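Aminopeptidase (Legionella pneumophila subsp. pneumophila, PDB 6ICA) probably acts as a secreted, zinc-dependent aminopeptidase of the M28 family, removing residues from the N-terminal ends of peptides. Local coordinates at residues E156-N161 / A262-L267; S191-M196 / T203-F208; I233-H238 / K410-F415. All coordinates share one frame; numbering follows the deposited sequence.

Contact 1 (E156-N161 / A262-L267); sequences EIVSDN and AARVIL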
loop_
_atom_site.group_PDB
_atom_site.type_symbol
_atom_site.label_atom_id
_atom_site.label_comp_id
_atom_site.label_asym_id
_atom_site.label_seq_id
_atom_site.Cartn_x
_atom_site.Cartn_y
_atom_site.Cartn_z
ATOM N N GLU A 156 -18.689 -13.684 -6.192
ATOM C CA GLU A 156 -17.744 -14.214 -7.184
ATOM C C GLU A 156 -16.329 -14.387 -6.645
ATOM O O GLU A 156 -15.476 -15.010 -7.281
ATOM C CB GLU A 156 -17.711 -13.307 -8.419
ATOM C CG GLU A 156 -19.028 -13.233 -9.186
ATOM C CD GLU A 156 -19.471 -14.592 -9.713
ATOM O OE1 GLU A 156 -18.608 -15.356 -10.198
ATOM O OE2 GLU A 156 -20.681 -14.907 -9.634
ATOM N N ILE A 157 -16.078 -13.849 -5.463
ATOM C CA ILE A 157 -14.752 -13.942 -4.872
ATOM C C ILE A 157 -14.404 -15.387 -4.495
ATOM O O ILE A 157 -15.199 -16.088 -3.867
ATOM C CB ILE A 157 -14.660 -13.023 -3.652
ATOM C CG1 ILE A 157 -14.703 -11.568 -4.135
ATOM C CG2 ILE A 157 -13.404 -13.320 -2.846
ATOM C CD1 ILE A 157 -14.268 -10.579 -3.143
ATOM N N VAL A 158 -13.221 -15.830 -4.904
ATOM C CA VAL A 158 -12.786 -17.206 -4.694
ATOM C C VAL A 158 -11.625 -17.235 -3.692
ATOM O O VAL A 158 -10.505 -16.842 -4.011
ATOM C CB VAL A 158 -12.375 -17.852 -6.033
ATOM C CG1 VAL A 158 -11.833 -19.282 -5.820
ATOM C CG2 VAL A 158 -13.572 -17.850 -7.005
ATOM N N SER A 159 -11.906 -17.682 -2.474
ATOM C CA SER A 159 -10.915 -17.638 -1.395
ATOM C C SER A 159 -9.648 -18.443 -1.705
ATOM O O SER A 159 -8.561 -18.031 -1.321
ATOM C CB SER A 159 -11.530 -18.122 -0.071
ATOM O OG SER A 159 -11.900 -19.494 -0.127
ATOM N N ASP A 160 -9.784 -19.578 -2.391
ATOM C CA ASP A 160 -8.613 -20.382 -2.710
ATOM C C ASP A 160 -7.631 -19.659 -3.624
ATOM O O ASP A 160 -6.436 -19.905 -3.537
ATOM C CB ASP A 160 -8.983 -21.711 -3.362
ATOM C CG ASP A 160 -7.752 -22.579 -3.613
ATOM O OD1 ASP A 160 -7.050 -22.921 -2.635
ATOM O OD2 ASP A 160 -7.443 -22.861 -4.785
ATOM N N ASN A 161 -8.118 -18.753 -4.471
ATOM C CA ASN A 161 -7.207 -17.960 -5.315
ATOM C C ASN A 161 -6.242 -17.107 -4.463
ATOM O O ASN A 161 -5.052 -16.991 -4.772
ATOM C CB ASN A 161 -8.000 -17.037 -6.254
ATOM C CG ASN A 161 -8.743 -17.801 -7.342
ATOM O OD1 ASN A 161 -8.531 -18.994 -7.536
ATOM N ND2 ASN A 161 -9.640 -17.116 -8.039
ATOM N N ALA A 262 -9.539 -9.319 -5.972
ATOM C CA ALA A 262 -10.500 -8.257 -6.253
ATOM C C ALA A 262 -10.400 -7.822 -7.721
ATOM O O ALA A 262 -11.420 -7.638 -8.399
ATOM C CB ALA A 262 -10.285 -7.070 -5.325
ATOM N N ALA A 263 -9.167 -7.685 -8.211
ATOM C CA ALA A 263 -8.932 -7.352 -9.623
ATOM C C ALA A 263 -9.556 -8.409 -10.545
ATOM O O ALA A 263 -10.178 -8.063 -11.546
ATOM C CB ALA A 263 -7.406 -7.213 -9.921
ATOM N N ARG A 264 -9.413 -9.686 -10.183
ATOM C CA ARG A 264 -9.993 -10.777 -10.968
ATOM C C ARG A 264 -11.501 -10.606 -11.125
ATOM O O ARG A 264 -12.053 -10.775 -12.222
ATOM C CB ARG A 264 -9.674 -12.147 -10.339
ATOM C CG ARG A 264 -9.976 -13.336 -11.295
ATOM C CD ARG A 264 -10.026 -14.681 -10.574
ATOM N NE ARG A 264 -11.096 -14.706 -9.583
ATOM C CZ ARG A 264 -12.375 -14.949 -9.862
ATOM N NH1 ARG A 264 -12.749 -15.243 -11.100
ATOM N NH2 ARG A 264 -13.275 -14.934 -8.893
ATOM N N VAL A 265 -12.169 -10.268 -10.027
ATOM C CA VAL A 265 -13.614 -10.080 -10.044
ATOM C C VAL A 265 -14.031 -8.887 -10.920
ATOM O O VAL A 265 -14.985 -8.984 -11.684
ATOM C CB VAL A 265 -14.167 -9.908 -8.607
ATOM C CG1 VAL A 265 -15.647 -9.496 -8.639
ATOM C CG2 VAL A 265 -13.981 -11.224 -7.839
ATOM N N ILE A 266 -13.299 -7.779 -10.841
ATOM C CA ILE A 266 -13.598 -6.642 -11.707
ATOM C C ILE A 266 -13.327 -6.997 -13.179
ATOM O O ILE A 266 -14.098 -6.621 -14.071
ATOM C CB ILE A 266 -12.782 -5.394 -11.324
ATOM C CG1 ILE A 266 -13.002 -5.011 -9.855
ATOM C CG2 ILE A 266 -13.155 -4.231 -12.217
ATOM C CD1 ILE A 266 -14.468 -4.884 -9.465
ATOM N N LEU A 267 -12.244 -7.732 -13.430
ATOM C CA LEU A 267 -11.888 -8.140 -14.794
ATOM C C LEU A 267 -12.942 -9.066 -15.411
ATOM O O LEU A 267 -13.203 -9.012 -16.616
ATOM C CB LEU A 267 -10.518 -8.833 -14.806
ATOM C CG LEU A 267 -9.288 -7.938 -14.610
ATOM C CD1 LEU A 267 -8.046 -8.783 -14.392
ATOM C CD2 LEU A 267 -9.106 -6.999 -15.794
#
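The guanidinium group of R264 meets the 156-161 segment partly at its edge: the carbonyl of E156 lies near the plane of the group, with E156 O 2.7 Å from R264 NH2. The other two neighbours approach at a slant. V158 brings its CG2 methyl to 3.5 Å from R264 NH2, while the amide of N161 stands across the arginine with its plane turned 76° from that of the guanidinium. N161 ND2 comes to 3.2 Å from R264 NE, but both atoms are donors and do not bond to each other. E261, one turn back on the same helix, bonds to both side chains and so probably holds the two donors close together: its carboxylate accepts a hydrogen bond from N161 ND2, forms a salt bridge with R264 NH2 and also takes the backbone N of V158. The arginine reaches this position by starting out nearly trans from its backbone N and then bending at chi3 (62°), which turns the group toward the start of helix 159-169; R264 NH1 is hydrogen-bonded to Y200 OH.

Beside the polar cluster lies a small apolar contact. I157 and V265 cross at about a right angle, I157 CG1 resting 3.8 Å from V265 CG2, and the same valine methyl lies 4.1 Å from E156 O. I157 also touches K410 of helix 402-420.

The contact thus ties the loop leading into helix 159-169 to the last turns of helix 249-268, at the protein surface and away from the zinc site. Its chemistry is that of a shared acceptor: E261 gathers an arginine, an amide and a backbone N-H, and so probably offsets the closeness of the N161 and R264 donors while limiting rotation of both side chains.

Contact 2 (S191-M196 / T203-F208); sequences SKFEQM and TDTSTF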
loop_
_atom_site.group_PDB
_atom_site.type_symbol
_atom_site.label_atom_id
_atom_site.label_comp_id
_atom_site.label_asym_id
_atom_site.label_seq_id
_atom_site.Cartn_x
_atom_site.Cartn_y
_atom_site.Cartn_z
ATOM N N SER A 191 2.186 -10.348 -15.197
ATOM C CA SER A 191 1.728 -11.335 -16.149
ATOM C C SER A 191 0.439 -12.013 -15.650
ATOM O O SER A 191 -0.439 -12.334 -16.447
ATOM C CB SER A 191 2.824 -12.370 -16.429
ATOM O OG SER A 191 2.423 -13.645 -16.006
ATOM N N LYS A 192 0.298 -12.192 -14.342
ATOM C CA LYS A 192 -0.945 -12.766 -13.810
ATOM C C LYS A 192 -2.140 -11.865 -14.140
ATOM O O LYS A 192 -3.203 -12.347 -14.532
ATOM C CB LYS A 192 -0.854 -12.963 -12.296
ATOM C CG LYS A 192 -2.012 -13.734 -11.707
ATOM C CD LYS A 192 -1.809 -13.951 -10.215
ATOM C CE LYS A 192 -2.653 -15.108 -9.717
ATOM N NZ LYS A 192 -2.334 -16.351 -10.494
ATOM N N PHE A 193 -1.963 -10.555 -13.971
ATOM C CA PHE A 193 -3.028 -9.604 -14.290
ATOM C C PHE A 193 -3.398 -9.732 -15.757
ATOM O O PHE A 193 -4.575 -9.760 -16.102
ATOM C CB PHE A 193 -2.607 -8.155 -13.986
ATOM C CG PHE A 193 -3.670 -7.132 -14.311
ATOM C CD1 PHE A 193 -3.795 -6.625 -15.606
ATOM C CD2 PHE A 193 -4.541 -6.674 -13.323
ATOM C CE1 PHE A 193 -4.777 -5.682 -15.918
ATOM C CE2 PHE A 193 -5.531 -5.733 -13.619
ATOM C CZ PHE A 193 -5.651 -5.235 -14.914
ATOM N N GLU A 194 -2.376 -9.799 -16.610
ATOM C CA GLU A 194 -2.566 -9.858 -18.053
ATOM C C GLU A 194 -3.237 -11.156 -18.493
ATOM O O GLU A 194 -4.037 -11.157 -19.431
ATOM C CB GLU A 194 -1.233 -9.678 -18.776
ATOM C CG GLU A 194 -0.672 -8.267 -18.613
ATOM C CD GLU A 194 0.733 -8.098 -19.181
ATOM O OE1 GLU A 194 1.317 -9.080 -19.685
ATOM O OE2 GLU A 194 1.255 -6.967 -19.124
ATOM N N GLN A 195 -2.901 -12.254 -17.827
ATOM C CA GLN A 195 -3.547 -13.528 -18.115
ATOM C C GLN A 195 -5.039 -13.443 -17.832
ATOM O O GLN A 195 -5.867 -13.870 -18.636
ATOM C CB GLN A 195 -2.937 -14.657 -17.269
ATOM C CG GLN A 195 -1.522 -15.069 -17.669
ATOM C CD GLN A 195 -0.902 -16.027 -16.653
ATOM O OE1 GLN A 195 -1.585 -16.894 -16.111
ATOM N NE2 GLN A 195 0.377 -15.820 -16.338
ATOM N N MET A 196 -5.369 -12.879 -16.675
ATOM C CA MET A 196 -6.754 -12.811 -16.221
ATOM C C MET A 196 -7.592 -11.946 -17.152
ATOM O O MET A 196 -8.742 -12.291 -17.452
ATOM C CB MET A 196 -6.827 -12.293 -14.778
ATOM C CG MET A 196 -6.216 -13.261 -13.766
ATOM S SD MET A 196 -6.568 -12.848 -12.042
ATOM C CE MET A 196 -6.068 -11.146 -11.963
ATOM N N THR A 203 -11.437 -6.081 -22.347
ATOM C CA THR A 203 -10.652 -5.469 -23.430
ATOM C C THR A 203 -10.139 -4.048 -23.201
ATOM O O THR A 203 -9.433 -3.502 -24.046
ATOM C CB THR A 203 -11.470 -5.439 -24.734
ATOM O OG1 THR A 203 -12.654 -4.657 -24.539
ATOM C CG2 THR A 203 -11.853 -6.853 -25.142
ATOM N N ASP A 204 -10.479 -3.459 -22.063
ATOM C CA ASP A 204 -10.130 -2.075 -21.795
ATOM C C ASP A 204 -9.011 -1.935 -20.752
ATOM O O ASP A 204 -8.947 -0.932 -20.032
ATOM C CB ASP A 204 -11.389 -1.335 -21.344
ATOM C CG ASP A 204 -11.951 -1.881 -20.035
ATOM O OD1 ASP A 204 -11.542 -2.980 -19.621
ATOM O OD2 ASP A 204 -12.843 -1.241 -19.441
ATOM N N THR A 205 -8.129 -2.930 -20.661
ATOM C CA THR A 205 -7.081 -2.891 -19.640
ATOM C C THR A 205 -5.728 -2.531 -20.208
ATOM O O THR A 205 -5.512 -2.581 -21.408
ATOM C CB THR A 205 -6.906 -4.263 -18.894
ATOM O OG1 THR A 205 -6.189 -5.187 -19.730
ATOM C CG2 THR A 205 -8.254 -4.851 -18.508
ATOM N N SER A 206 -4.817 -2.179 -19.309
ATOM C CA SER A 206 -3.433 -1.899 -19.651
ATOM C C SER A 206 -2.555 -2.102 -18.405
ATOM O O SER A 206 -3.056 -2.097 -17.278
ATOM C CB SER A 206 -3.300 -0.471 -20.196
ATOM O OG SER A 206 -1.967 -0.174 -20.553
ATOM N N THR A 207 -1.259 -2.313 -18.609
ATOM C CA THR A 207 -0.316 -2.470 -17.505
ATOM C C THR A 207 0.967 -1.735 -17.821
ATOM O O THR A 207 1.354 -1.637 -18.981
ATOM C CB THR A 207 0.036 -3.961 -17.208
ATOM O OG1 THR A 207 0.758 -4.514 -18.313
ATOM C CG2 THR A 207 -1.215 -4.795 -16.956
ATOM N N PHE A 208 1.626 -1.209 -16.792
ATOM C CA PHE A 208 2.966 -0.682 -16.981
ATOM C C PHE A 208 3.710 -0.605 -15.670
ATOM O O PHE A 208 3.113 -0.615 -14.588
ATOM C CB PHE A 208 2.948 0.705 -17.662
ATOM C CG PHE A 208 2.170 1.761 -16.917
ATOM C CD1 PHE A 208 0.803 1.915 -17.126
ATOM C CD2 PHE A 208 2.816 2.636 -16.047
ATOM C CE1 PHE A 208 0.082 2.926 -16.464
ATOM C CE2 PHE A 208 2.103 3.651 -15.379
ATOM C CZ PHE A 208 0.735 3.785 -15.588
#
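F193 and T207 run side by side but point opposite ways, the phenylalanine reaching from helix 191-196 toward strand 205-208 and the threonine reaching back. The touching atoms are F193 CD1 and T207 CG2, 3.4 Å apart, with the methyl standing oblique to the ring. T205, two residues earlier on the strand, meets F193 head-on at the ring edge: its CB lies near the ring plane, 3.9 Å from F193 CE1. The CD1-CE1 side of the ring thus meets two alternate threonines, both with CB toward the helix, whereas the CB of S206 between them points away from it.

E194 follows a different path. Its CB does not point at the strand, yet the chain, extended beyond CG (chi2 173°), carries the carboxylate across to T207, which it crosses at a slant. T207 OG1 donates a hydrogen bond of 2.6 Å to E194 OE2, which receives it on its anti lone pair, on the side away from the other carboxylate oxygen. T207 can serve both neighbours because chi1 (66°) sets OG1 between its own backbone N and carbonyl carbon while the methyl is turned to the phenylalanine. OE2 is also in a salt bridge with K190, one turn earlier on the helix, so a single oxygen is held by a hydroxyl and an ammonium group.

T222 of the neighbouring strand 217-224 touches both F193 and T207. The segments run almost antiparallel, their axes at 168° and 9.3 Å apart at closest approach. Helix 180-199 turns back through a short connection to enter strand 205-212, outermost in the mixed sheet. A helix packed on a face of that sheet, here at its edge strand, is in keeping with the three-layer alpha/beta/alpha architecture of M28 and related zinc exopeptidases.

Contact 3 (I233-H238 / K410-F415); sequences IVIGAH and KLAVAF. With ZN (zinc ion), chain G.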
loop_
_atom_site.group_PDB
_atom_site.type_symbol
_atom_site.label_atom_id
_atom_site.label_comp_id
_atom_site.label_asym_id
_atom_site.label_seq_id
_atom_site.Cartn_x
_atom_site.Cartn_y
_atom_site.Cartn_z
ATOM N N ILE A 233 -10.140 5.762 -9.548
ATOM C CA ILE A 233 -10.160 5.059 -8.268
ATOM C C ILE A 233 -8.898 4.200 -8.169
ATOM O O ILE A 233 -8.570 3.471 -9.111
ATOM C CB ILE A 233 -11.416 4.148 -8.121
ATOM C CG1 ILE A 233 -12.715 4.962 -8.281
ATOM C CG2 ILE A 233 -11.385 3.403 -6.786
ATOM C CD1 ILE A 233 -12.828 6.145 -7.355
ATOM N N VAL A 234 -8.196 4.265 -7.040
ATOM C CA VAL A 234 -6.955 3.499 -6.905
ATOM C C VAL A 234 -7.013 2.489 -5.738
ATOM O O VAL A 234 -7.357 2.831 -4.608
ATOM C CB VAL A 234 -5.742 4.438 -6.718
ATOM C CG1 VAL A 234 -4.451 3.630 -6.464
ATOM C CG2 VAL A 234 -5.583 5.381 -7.919
ATOM N N ILE A 235 -6.661 1.244 -6.033
ATOM C CA ILE A 235 -6.558 0.216 -5.019
ATOM C C ILE A 235 -5.142 -0.312 -4.980
ATOM O O ILE A 235 -4.623 -0.799 -5.994
ATOM C CB ILE A 235 -7.538 -0.935 -5.291
ATOM C CG1 ILE A 235 -8.978 -0.415 -5.206
ATOM C CG2 ILE A 235 -7.317 -2.057 -4.307
ATOM C CD1 ILE A 235 -9.933 -1.134 -6.099
ATOM N N GLY A 236 -4.517 -0.240 -3.804
ATOM C CA GLY A 236 -3.101 -0.554 -3.679
ATOM C C GLY A 236 -2.684 -1.522 -2.577
ATOM O O GLY A 236 -3.419 -1.784 -1.623
ATOM N N ALA A 237 -1.476 -2.058 -2.742
ATOM C CA ALA A 237 -0.801 -2.917 -1.779
ATOM C C ALA A 237 0.677 -2.855 -2.140
ATOM O O ALA A 237 1.023 -2.373 -3.219
ATOM C CB ALA A 237 -1.328 -4.367 -1.841
ATOM N N HIS A 238 1.563 -3.307 -1.262
ATOM C CA HIS A 238 2.965 -3.328 -1.660
ATOM C C HIS A 238 3.482 -4.750 -1.768
ATOM O O HIS A 238 3.074 -5.627 -1.002
ATOM C CB HIS A 238 3.826 -2.478 -0.716
ATOM C CG HIS A 238 3.989 -3.027 0.671
ATOM N ND1 HIS A 238 5.048 -3.831 1.035
ATOM C CD2 HIS A 238 3.274 -2.819 1.804
ATOM C CE1 HIS A 238 4.965 -4.115 2.325
ATOM N NE2 HIS A 238 3.895 -3.516 2.815
ATOM N N LYS A 410 -13.159 -8.558 -0.412
ATOM C CA LYS A 410 -14.539 -8.103 -0.631
ATOM C C LYS A 410 -14.658 -6.591 -0.480
ATOM O O LYS A 410 -15.379 -5.936 -1.233
ATOM C CB LYS A 410 -15.504 -8.797 0.339
ATOM C CG LYS A 410 -15.805 -10.242 -0.038
ATOM C CD LYS A 410 -16.563 -11.001 1.032
ATOM C CE LYS A 410 -16.882 -12.410 0.512
ATOM N NZ LYS A 410 -17.601 -13.249 1.504
ATOM N N LEU A 411 -13.952 -6.047 0.508
ATOM C CA LEU A 411 -13.949 -4.612 0.738
ATOM C C LEU A 411 -13.385 -3.865 -0.478
ATOM O O LEU A 411 -13.946 -2.860 -0.885
ATOM C CB LEU A 411 -13.155 -4.266 2.002
ATOM C CG LEU A 411 -13.114 -2.772 2.329
ATOM C CD1 LEU A 411 -14.554 -2.207 2.410
ATOM C CD2 LEU A 411 -12.325 -2.500 3.626
ATOM N N ALA A 412 -12.296 -4.371 -1.065
ATOM C CA ALA A 412 -11.717 -3.751 -2.257
ATOM C C ALA A 412 -12.714 -3.703 -3.418
ATOM O O ALA A 412 -12.841 -2.694 -4.093
ATOM C CB ALA A 412 -10.438 -4.499 -2.694
ATOM N N VAL A 413 -13.425 -4.798 -3.649
ATOM C CA VAL A 413 -14.393 -4.851 -4.736
ATOM C C VAL A 413 -15.557 -3.866 -4.529
ATOM O O VAL A 413 -15.973 -3.184 -5.462
ATOM C CB VAL A 413 -14.938 -6.282 -4.891
ATOM C CG1 VAL A 413 -16.185 -6.295 -5.743
ATOM C CG2 VAL A 413 -13.873 -7.186 -5.479
ATOM N N ALA A 414 -16.083 -3.791 -3.312
ATOM C CA ALA A 414 -17.202 -2.880 -3.020
ATOM C C ALA A 414 -16.781 -1.425 -3.204
ATOM O O ALA A 414 -17.523 -0.623 -3.761
ATOM C CB ALA A 414 -17.734 -3.108 -1.607
ATOM N N PHE A 415 -15.587 -1.106 -2.711
ATOM C CA PHE A 415 -14.969 0.213 -2.852
ATOM C C PHE A 415 -14.871 0.600 -4.328
ATOM O O PHE A 415 -15.275 1.686 -4.737
ATOM C CB PHE A 415 -13.575 0.185 -2.213
ATOM C CG PHE A 415 -12.826 1.494 -2.259
ATOM C CD1 PHE A 415 -12.947 2.418 -1.222
ATOM C CD2 PHE A 415 -11.956 1.779 -3.311
ATOM C CE1 PHE A 415 -12.222 3.610 -1.238
ATOM C CE2 PHE A 415 -11.238 2.970 -3.344
ATOM C CZ PHE A 415 -11.369 3.894 -2.306
HETATM ZN ZN ZN G . 3.435 -3.494 4.914
HETATM O O HOH W 1 4.884 -2.370 5.551
HETATM O O HOH W 2 2.948 -2.976 7.218
#
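With CG trans to its backbone N (chi1 -179°), F415 extends from helix 410-415 toward the strand and lays its ring obliquely against I233 and I235. I233 places CG2, rather than its longer branch, against the ring: I233 CG2 is 3.5 Å from F415 CE2, the two side chains crossing at a slant. I235 instead lies alongside the phenylalanine, pointing the other way, with I235 CG1 4.2 Å from F415 CD2. Both branches of I235 also reach A412: I235 CG2 lies 4.3 Å from A412 CB, and I235 CD1, at the end of the CG1 branch, 3.9 Å from A412 O.

Strand and helix run nearly antiparallel, at 164°, with 9.7 Å between their axes. A412 has the CA nearest that of I235, though its CB does not point at the strand, and V310 of strand 306-311 touches both I235 and F415.

The same strand ends at H238, beyond the helix, where NE2 binds a zinc ion at 2.1 Å. D251 and D313 also coordinate this zinc, along with water, and D240 accepts a hydrogen bond from H238 ND1; together with the zinc bond this probably limits rotation of the ring. Helix and strand are thus held to each other by buried apolar contact alone, with no polar bond across them, and the zinc ligand sits on the part of the strand beyond this packing.

How the contacts relate
Contacts 2 and 3 pack helices on one mixed sheet, and contact 1 lies on helix 249-268 between them. Contact 2 is at the edge strand, 205-212, contact 3 on the inner strand 232-238; their centres are about 17 Å apart, and they do not touch. The centre of contact 1 is about 14 Å from that of contact 2, where L267 packs on F193 and T205, and about 12 Å from that of contact 3, where A262 packs on A412 and V413. Along the chain, contact 2 falls between the segments of contact 1, whereas those of contacts 1 and 3 alternate. Helix 180-199 thus packs on 249-268, and 249-268 on 402-420, from the edge strand to the inner strand, whose last residue, H238, binds zinc.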